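Long-range contacts in mRNA export factor GLE1 (Saccharomyces cerevisiae, PDB 6B4E), which serves as a nuclear pore component in mRNA export, binding inositol hexakisphosphate and acting as an enzyme activator: residues S171-M176 / I223-F228; A237-F242 / N286-F291. One frame throughout, in Å; residues are numbered along the deposited sequence.

Interaction 1 (S171-M176 / I223-F228); sequences SYDERM and ITNTHF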
loop_
_atom_site.group_PDB
_atom_site.type_symbol
_atom_site.label_atom_id
_atom_site.label_comp_id
_atom_site.label_asym_id
_atom_site.label_seq_id
_atom_site.Cartn_x
_atom_site.Cartn_y
_atom_site.Cartn_z
ATOM N N SER A 171 -2.607 -9.611 -15.160
ATOM C CA SER A 171 -1.579 -8.573 -15.093
ATOM C C SER A 171 -1.965 -7.502 -14.077
ATOM O O SER A 171 -1.183 -7.154 -13.185
ATOM C CB SER A 171 -1.391 -7.970 -16.485
ATOM O OG SER A 171 -0.495 -6.887 -16.471
ATOM N N TYR A 172 -3.183 -6.987 -14.197
ATOM C CA TYR A 172 -3.653 -5.951 -13.286
ATOM C C TYR A 172 -3.682 -6.453 -11.853
ATOM O O TYR A 172 -3.190 -5.784 -10.934
ATOM C CB TYR A 172 -5.038 -5.491 -13.725
ATOM C CG TYR A 172 -5.701 -4.516 -12.787
ATOM C CD1 TYR A 172 -5.346 -3.171 -12.765
ATOM C CD2 TYR A 172 -6.711 -4.936 -11.931
ATOM C CE1 TYR A 172 -5.981 -2.274 -11.890
ATOM C CE2 TYR A 172 -7.356 -4.053 -11.081
ATOM C CZ TYR A 172 -6.986 -2.732 -11.055
ATOM O OH TYR A 172 -7.645 -1.896 -10.181
ATOM N N ASP A 173 -4.281 -7.620 -11.634
ATOM C CA ASP A 173 -4.416 -8.126 -10.273
ATOM C C ASP A 173 -3.056 -8.326 -9.624
ATOM O O ASP A 173 -2.865 -7.981 -8.453
ATOM C CB ASP A 173 -5.204 -9.438 -10.260
ATOM C CG ASP A 173 -6.697 -9.231 -10.503
ATOM O OD1 ASP A 173 -7.379 -10.221 -10.839
ATOM O OD2 ASP A 173 -7.176 -8.093 -10.385
ATOM N N GLU A 174 -2.101 -8.892 -10.362
ATOM C CA GLU A 174 -0.812 -9.202 -9.754
ATOM C C GLU A 174 -0.016 -7.937 -9.477
ATOM O O GLU A 174 0.664 -7.855 -8.442
ATOM C CB GLU A 174 -0.042 -10.186 -10.621
ATOM C CG GLU A 174 -0.659 -11.600 -10.585
ATOM C CD GLU A 174 0.183 -12.674 -11.264
ATOM O OE1 GLU A 174 1.209 -12.337 -11.888
ATOM O OE2 GLU A 174 -0.186 -13.866 -11.172
ATOM N N ARG A 175 -0.144 -6.921 -10.335
ATOM C CA ARG A 175 0.427 -5.608 -10.034
ATOM C C ARG A 175 -0.186 -5.003 -8.769
ATOM O O ARG A 175 0.531 -4.480 -7.904
ATOM C CB ARG A 175 0.229 -4.649 -11.214
ATOM C CG ARG A 175 1.038 -4.967 -12.428
ATOM C CD ARG A 175 1.080 -3.797 -13.411
ATOM N NE ARG A 175 -0.244 -3.290 -13.795
ATOM C CZ ARG A 175 -0.807 -2.170 -13.331
ATOM N NH1 ARG A 175 -0.175 -1.404 -12.449
ATOM N NH2 ARG A 175 -2.009 -1.797 -13.756
ATOM N N MET A 176 -1.518 -5.038 -8.650
ATOM C CA MET A 176 -2.141 -4.448 -7.472
ATOM C C MET A 176 -1.692 -5.181 -6.212
ATOM O O MET A 176 -1.422 -4.555 -5.178
ATOM C CB MET A 176 -3.670 -4.477 -7.582
ATOM C CG MET A 176 -4.252 -3.666 -8.728
ATOM S SD MET A 176 -3.834 -1.915 -8.675
ATOM C CE MET A 176 -2.521 -1.889 -9.898
ATOM N N ILE A 223 -17.404 -4.614 -5.715
ATOM C CA ILE A 223 -16.342 -5.536 -5.342
ATOM C C ILE A 223 -16.011 -6.416 -6.537
ATOM O O ILE A 223 -16.900 -6.938 -7.213
ATOM C CB ILE A 223 -16.781 -6.374 -4.126
ATOM C CG1 ILE A 223 -16.991 -5.468 -2.907
ATOM C CG2 ILE A 223 -15.772 -7.470 -3.800
ATOM C CD1 ILE A 223 -15.740 -4.779 -2.404
ATOM N N THR A 224 -14.722 -6.582 -6.799
ATOM C CA THR A 224 -14.235 -7.405 -7.892
ATOM C C THR A 224 -13.182 -8.348 -7.344
ATOM O O THR A 224 -12.841 -8.311 -6.155
ATOM C CB THR A 224 -13.661 -6.546 -9.020
ATOM O OG1 THR A 224 -12.464 -5.909 -8.564
ATOM C CG2 THR A 224 -14.670 -5.496 -9.444
ATOM N N ASN A 225 -12.667 -9.217 -8.219
ATOM C CA ASN A 225 -11.646 -10.156 -7.772
ATOM C C ASN A 225 -10.463 -9.434 -7.149
ATOM O O ASN A 225 -9.837 -9.961 -6.218
ATOM C CB ASN A 225 -11.177 -11.019 -8.937
ATOM C CG ASN A 225 -10.108 -12.014 -8.528
ATOM O OD1 ASN A 225 -10.312 -12.843 -7.641
ATOM N ND2 ASN A 225 -8.967 -11.952 -9.193
ATOM N N THR A 226 -10.146 -8.228 -7.646
ATOM C CA THR A 226 -8.942 -7.522 -7.210
ATOM C C THR A 226 -8.995 -7.180 -5.727
ATOM O O THR A 226 -7.963 -7.178 -5.049
ATOM C CB THR A 226 -8.749 -6.243 -8.025
ATOM O OG1 THR A 226 -9.003 -6.497 -9.423
ATOM C CG2 THR A 226 -7.347 -5.729 -7.853
ATOM N N HIS A 227 -10.175 -6.848 -5.209
ATOM C CA HIS A 227 -10.280 -6.595 -3.772
ATOM C C HIS A 227 -9.810 -7.804 -2.978
ATOM O O HIS A 227 -9.120 -7.666 -1.956
ATOM C CB HIS A 227 -11.714 -6.258 -3.391
ATOM C CG HIS A 227 -12.182 -4.948 -3.934
ATOM N ND1 HIS A 227 -12.786 -4.832 -5.168
ATOM C CD2 HIS A 227 -12.117 -3.698 -3.423
ATOM C CE1 HIS A 227 -13.089 -3.564 -5.387
ATOM N NE2 HIS A 227 -12.699 -2.857 -4.342
ATOM N N PHE A 228 -10.179 -8.995 -3.428
ATOM C CA PHE A 228 -9.781 -10.194 -2.718
ATOM C C PHE A 228 -8.301 -10.464 -2.899
ATOM O O PHE A 228 -7.632 -10.922 -1.965
ATOM C CB PHE A 228 -10.608 -11.391 -3.190
ATOM C CG PHE A 228 -12.065 -11.316 -2.794
ATOM C CD1 PHE A 228 -12.466 -11.624 -1.509
ATOM C CD2 PHE A 228 -13.024 -10.922 -3.706
ATOM C CE1 PHE A 228 -13.793 -11.548 -1.145
ATOM C CE2 PHE A 228 -14.356 -10.853 -3.351
ATOM C CZ PHE A 228 -14.738 -11.172 -2.062
#
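A capping box formed by Thr224 and His227 starts helix 225-264 in the alpha-helical C-terminal part of GLE1, and the side chains of its first turn meet helix 169-188 through one buried carboxylate. Within the box, Thr224 N donates to His227 ND1 at 3.1 Å, almost straight at 169°, while Thr224 OG1 accepts a weak capping bond from Thr226 N.

The polar contact centres on Asp173, whose two oxygens are shared between neighbouring residues. Thr226 OG1 lies 2.6 Å from Asp173 OD2 and donates to its syn lone pair; the hydroxyl reaches it because OG1 stands anti to its own carbonyl carbon. Asn225 ND2 gives a bent bond of 2.9 Å to Asp173 OD1, arriving from above the carboxylate plane, with the amide turned 62° against that plane. The other end of this amide, Asn225 OD1, accepts from Gly272 N, which fixes its rotation. Lying close to the N-terminus of helix 225-264, the carboxylate is probably stabilised in its charged form.

Apolar atoms close the contact beside these bonds. Met176 CG sits over one face of the Tyr172 ring, near the rim, and also touches Thr226 CG2. Tyr172 OH itself bonds to Met156 O, while the ring presents its edge to the threonine, with CE2 3.4 Å from Thr226 OG1.

Interaction 2 (A237-F242 / N286-F291); sequences AAAVQF and NNMESF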
loop_
_atom_site.group_PDB
_atom_site.type_symbol
_atom_site.label_atom_id
_atom_site.label_comp_id
_atom_site.label_asym_id
_atom_site.label_seq_id
_atom_site.Cartn_x
_atom_site.Cartn_y
_atom_site.Cartn_z
ATOM N N ALA A 237 1.384 -10.451 4.123
ATOM C CA ALA A 237 2.356 -9.460 4.560
ATOM C C ALA A 237 2.168 -8.968 5.994
ATOM O O ALA A 237 3.149 -8.529 6.608
ATOM C CB ALA A 237 2.299 -8.226 3.648
ATOM N N ALA A 238 0.935 -8.990 6.544
ATOM C CA ALA A 238 0.681 -8.226 7.763
ATOM C C ALA A 238 -0.349 -8.824 8.711
ATOM O O ALA A 238 -0.542 -8.253 9.786
ATOM C CB ALA A 238 0.244 -6.803 7.382
ATOM N N ALA A 239 -0.998 -9.951 8.396
ATOM C CA ALA A 239 -2.075 -10.420 9.278
ATOM C C ALA A 239 -1.569 -10.729 10.688
ATOM O O ALA A 239 -2.241 -10.411 11.681
ATOM C CB ALA A 239 -2.771 -11.639 8.680
ATOM N N VAL A 240 -0.400 -11.353 10.802
ATOM C CA VAL A 240 0.149 -11.666 12.124
ATOM C C VAL A 240 0.253 -10.405 12.977
ATOM O O VAL A 240 -0.126 -10.385 14.156
ATOM C CB VAL A 240 1.520 -12.351 11.970
ATOM C CG1 VAL A 240 2.302 -12.309 13.283
ATOM C CG2 VAL A 240 1.307 -13.773 11.473
ATOM N N GLN A 241 0.793 -9.340 12.394
ATOM C CA GLN A 241 1.022 -8.117 13.142
ATOM C C GLN A 241 -0.265 -7.334 13.370
ATOM O O GLN A 241 -0.376 -6.601 14.359
ATOM C CB GLN A 241 2.045 -7.252 12.411
ATOM C CG GLN A 241 3.427 -7.847 12.361
ATOM C CD GLN A 241 3.570 -8.939 11.313
ATOM O OE1 GLN A 241 2.834 -8.988 10.317
ATOM N NE2 GLN A 241 4.547 -9.815 11.520
ATOM N N PHE A 242 -1.229 -7.460 12.458
ATOM C CA PHE A 242 -2.537 -6.832 12.639
ATOM C C PHE A 242 -3.238 -7.402 13.862
ATOM O O PHE A 242 -3.806 -6.664 14.669
ATOM C CB PHE A 242 -3.366 -7.064 11.374
ATOM C CG PHE A 242 -4.651 -6.263 11.288
ATOM C CD1 PHE A 242 -4.625 -4.885 11.136
ATOM C CD2 PHE A 242 -5.874 -6.910 11.276
ATOM C CE1 PHE A 242 -5.796 -4.169 11.023
ATOM C CE2 PHE A 242 -7.052 -6.191 11.171
ATOM C CZ PHE A 242 -7.008 -4.821 11.034
ATOM N N ASN A 286 -4.787 -22.540 13.413
ATOM C CA ASN A 286 -3.561 -22.209 14.144
ATOM C C ASN A 286 -2.325 -22.501 13.308
ATOM O O ASN A 286 -1.336 -23.090 13.765
ATOM C CB ASN A 286 -3.525 -22.934 15.480
ATOM C CG ASN A 286 -4.072 -22.087 16.564
ATOM O OD1 ASN A 286 -3.380 -21.185 17.077
ATOM N ND2 ASN A 286 -5.337 -22.310 16.904
ATOM N N ASN A 287 -2.396 -22.053 12.053
ATOM C CA ASN A 287 -1.333 -22.249 11.091
ATOM C C ASN A 287 -1.108 -20.997 10.234
ATOM O O ASN A 287 -0.697 -21.106 9.074
ATOM C CB ASN A 287 -1.652 -23.474 10.213
ATOM C CG ASN A 287 -0.427 -24.056 9.568
ATOM O OD1 ASN A 287 0.666 -24.006 10.133
ATOM N ND2 ASN A 287 -0.603 -24.630 8.384
ATOM N N MET A 288 -1.329 -19.799 10.798
ATOM C CA MET A 288 -1.103 -18.562 10.052
ATOM C C MET A 288 0.382 -18.370 9.790
ATOM O O MET A 288 1.203 -18.454 10.715
ATOM C CB MET A 288 -1.650 -17.356 10.812
ATOM C CG MET A 288 -1.377 -16.033 10.124
ATOM S SD MET A 288 -2.062 -14.613 11.012
ATOM C CE MET A 288 -3.761 -14.608 10.431
ATOM N N GLU A 289 0.718 -18.092 8.533
ATOM C CA GLU A 289 2.089 -17.858 8.104
ATOM C C GLU A 289 2.422 -16.372 8.062
ATOM O O GLU A 289 1.551 -15.505 7.936
ATOM C CB GLU A 289 2.325 -18.447 6.716
ATOM C CG GLU A 289 2.300 -19.959 6.691
ATOM C CD GLU A 289 2.568 -20.522 5.302
ATOM O OE1 GLU A 289 1.916 -21.517 4.936
ATOM O OE2 GLU A 289 3.420 -19.970 4.580
ATOM N N SER A 290 3.717 -16.102 8.172
ATOM C CA SER A 290 4.276 -14.777 7.952
ATOM C C SER A 290 5.574 -14.964 7.187
ATOM O O SER A 290 6.151 -16.055 7.162
ATOM C CB SER A 290 4.504 -14.030 9.264
ATOM O OG SER A 290 5.231 -14.832 10.187
ATOM N N PHE A 291 6.039 -13.894 6.545
ATOM C CA PHE A 291 7.292 -13.990 5.824
ATOM C C PHE A 291 8.425 -14.312 6.791
ATOM O O PHE A 291 8.451 -13.790 7.915
ATOM C CB PHE A 291 7.601 -12.681 5.082
ATOM C CG PHE A 291 6.612 -12.350 3.988
ATOM C CD1 PHE A 291 5.992 -13.362 3.269
ATOM C CD2 PHE A 291 6.323 -11.026 3.659
ATOM C CE1 PHE A 291 5.089 -13.066 2.253
ATOM C CE2 PHE A 291 5.423 -10.728 2.652
ATOM C CZ PHE A 291 4.810 -11.755 1.946
HETATM O O HOH W 1 4.672 -11.448 6.604
HETATM O O HOH W 2 0.759 -12.783 8.160
#
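An extended tail segment, 288-291, lies against a kinked turn of helix 225-264, following the Schellman motif at Asn286 that ends helix 271-284. Apolar contacts dominate. Met288, with CG anti to its backbone N and the chain straight until it bends at the last torsion (chi3 -84°), runs alongside Val240, the two side chains pointing opposite ways. Its SD comes within 3.5 Å of Val240 CG2, and its methyl CE reaches Ala239 CB at 3.6 Å. The same Val240 methyl also touches Ser290 CB. Farther along, Phe291 CE2 approaches Ala237 CA at 3.8 Å, while its side chain touches Pro105 and Glu106. An alanine at Met288 would remove the thioether and its methyl, and would probably loosen the tail's hold on Ala239 and Val240.

Polar groups meet through water. At the kink, where Val240 N lacks a bond to the preceding turn, one water accepts from that N-H at 3.2 Å and donates to Glu289 O at 2.8 Å. A second accepts from Phe291 N and donates weakly to Ala237 O, which also accepts a hydrogen bond from Arg188 NE. With no direct hydrogen bond between the segments, side-chain packing holds the tail, and solvent partners the kinked backbone.

Helix 225-264 takes part in both contacts, which follow one another along the chain with centres 21 Å apart and do not meet. Interaction 1 is buried and joins the start of this helix to helix 169-188; interaction 2 is only partly buried, lies farther from the centre of the chain, and sets a later turn against an irregular tail. Their chemistry differs accordingly. Inside the fold, a carboxylate is gripped directly by side-chain donors, whereas nearer the surface apolar side chains do the packing and waters link backbone groups. Helix 169-188 reaches both sites, since its Ala184, Ile185 and Arg188 adjoin the 237-242 segment.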